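Local atomic coordinates of glycerol dehydrogenase (Bacillus coagulans, PDB entry 6CSJ), a protein that probably catalyses the NAD-dependent oxidation of glycerol and related polyols, and in this double mutant has acquired D-lactate dehydrogenase activity. Residues A288-A291 with E292-V296. The protein carries 2 engineered substitutions. Sequence-based numbering, arbitrary orientation.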
loop_
_atom_site.group_PDB
_atom_site.type_symbol
_atom_site.label_atom_id
_atom_site.label_comp_id
_atom_site.label_asym_id
_atom_site.label_seq_id
_atom_site.Cartn_x
_atom_site.Cartn_y
_atom_site.Cartn_z
ATOM N N ALA A 288 2.077 23.617 -5.813
ATOM C CA ALA A 288 0.664 23.643 -5.451
ATOM C C ALA A 288 0.381 24.893 -4.612
ATOM O O ALA A 288 1.306 25.428 -3.978
ATOM C CB ALA A 288 0.293 22.388 -4.666
ATOM N N PRO A 289 -0.878 25.381 -4.617
ATOM C CA PRO A 289 -1.199 26.577 -3.816
ATOM C C PRO A 289 -0.844 26.384 -2.350
ATOM O O PRO A 289 -0.951 25.272 -1.824
ATOM C CB PRO A 289 -2.715 26.732 -3.969
ATOM C CG PRO A 289 -3.055 26.013 -5.232
ATOM C CD PRO A 289 -2.024 24.921 -5.432
ATOM N N LYS A 290 -0.416 27.466 -1.706
ATOM C CA LYS A 290 -0.102 27.439 -0.278
ATOM C C LYS A 290 -1.259 26.874 0.569
ATOM O O LYS A 290 -0.999 26.209 1.582
ATOM C CB LYS A 290 0.292 28.844 0.198
ATOM C CG LYS A 290 0.815 28.898 1.627
ATOM C CD LYS A 290 1.622 30.155 1.917
ATOM C CE LYS A 290 0.756 31.422 1.929
ATOM N NZ LYS A 290 0.058 31.658 3.233
ATOM N N ALA A 291 -2.510 27.115 0.155
ATOM C CA ALA A 291 -3.687 26.587 0.869
ATOM C C ALA A 291 -3.745 25.051 0.848
ATOM O O ALA A 291 -4.083 24.428 1.849
ATOM C CB ALA A 291 -4.974 27.175 0.306
ATOM N N GLU A 292 -3.417 24.464 -0.299
ATOM C CA GLU A 292 -3.334 23.009 -0.469
ATOM C C GLU A 292 -2.201 22.412 0.387
ATOM O O GLU A 292 -2.373 21.375 1.010
ATOM C CB GLU A 292 -3.116 22.678 -1.947
ATOM C CG GLU A 292 -3.654 21.334 -2.418
ATOM C CD GLU A 292 -3.790 21.292 -3.946
ATOM O OE1 GLU A 292 -2.780 21.078 -4.642
ATOM O OE2 GLU A 292 -4.903 21.482 -4.457
ATOM N N ILE A 293 -1.054 23.080 0.419
ATOM C CA ILE A 293 0.094 22.659 1.253
ATOM C C ILE A 293 -0.253 22.696 2.747
ATOM O O ILE A 293 0.048 21.761 3.488
ATOM C CB ILE A 293 1.353 23.515 0.961
ATOM C CG1 ILE A 293 1.880 23.203 -0.446
ATOM C CG2 ILE A 293 2.458 23.282 1.994
ATOM C CD1 ILE A 293 2.833 24.253 -0.985
ATOM N N GLU A 294 -0.878 23.781 3.175
ATOM C CA GLU A 294 -1.279 23.939 4.578
ATOM C C GLU A 294 -2.277 22.863 5.007
ATOM O O GLU A 294 -2.161 22.346 6.117
ATOM C CB GLU A 294 -1.849 25.337 4.845
ATOM C CG GLU A 294 -0.786 26.412 4.937
ATOM C CD GLU A 294 -1.329 27.827 5.059
ATOM O OE1 GLU A 294 -2.505 28.002 5.447
ATOM O OE2 GLU A 294 -0.562 28.767 4.778
ATOM N N GLU A 295 -3.234 22.526 4.141
ATOM C CA GLU A 295 -4.194 21.466 4.445
ATOM C C GLU A 295 -3.496 20.100 4.638
ATOM O O GLU A 295 -3.839 19.366 5.563
ATOM C CB GLU A 295 -5.280 21.383 3.367
ATOM C CG GLU A 295 -6.322 20.306 3.616
ATOM C CD GLU A 295 -7.513 20.401 2.696
ATOM O OE1 GLU A 295 -8.460 21.147 3.035
ATOM O OE2 GLU A 295 -7.523 19.729 1.640
ATOM N N VAL A 296 -2.512 19.787 3.790
ATOM C CA VAL A 296 -1.744 18.540 3.905
ATOM C C VAL A 296 -0.861 18.518 5.155
ATOM O O VAL A 296 -0.850 17.526 5.891
ATOM C CB VAL A 296 -0.877 18.278 2.639
ATOM C CG1 VAL A 296 0.114 17.137 2.860
ATOM C CG2 VAL A 296 -1.785 17.960 1.455
#
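Pro-289 O accepts the N-H of Ile-293, with N and O 3.1 Å apart, and this bond opens the first turn of helix 290-303. Two more i to i+4 bonds follow, from Glu-294 N to Lys-290 O and from Glu-295 N to Ala-291 O. Pro-289 holds the N-cap position. Lys-290 and Glu-294 form an i to i+4 salt bridge, with NZ 3.3 Å from OE2, weak as a hydrogen bond. The lysine chain bends at chi3 (69°) and chi4 (83°), which brings NZ round to the end of Glu-294 OE2. Lys-290 CG also lies 3.4 Å from Glu-294 OE2. Tyr-362 OH gives that oxygen a second, weak hydrogen bond. With an alanine at Glu-294, the Lys-290 ammonium would probably lose its carboxylate mate, and Tyr-362 OH its weak bond to OE2. On another side of the turn, Glu-292 reaches back so that OE1 sits 3.3 Å from Ala-288 CB; OE1 is also salt-bridged to Arg-180. Ile-293 CD1 lies 3.6 Å from Ala-288 O. The turn starts a helix of the all-helical part of this iron-containing alcohol dehydrogenase fold. Ala-288 and Ile-293 pack on Leu-283 of helix 271-285, and Ile-293 also meets Val-358 of helix 345-365.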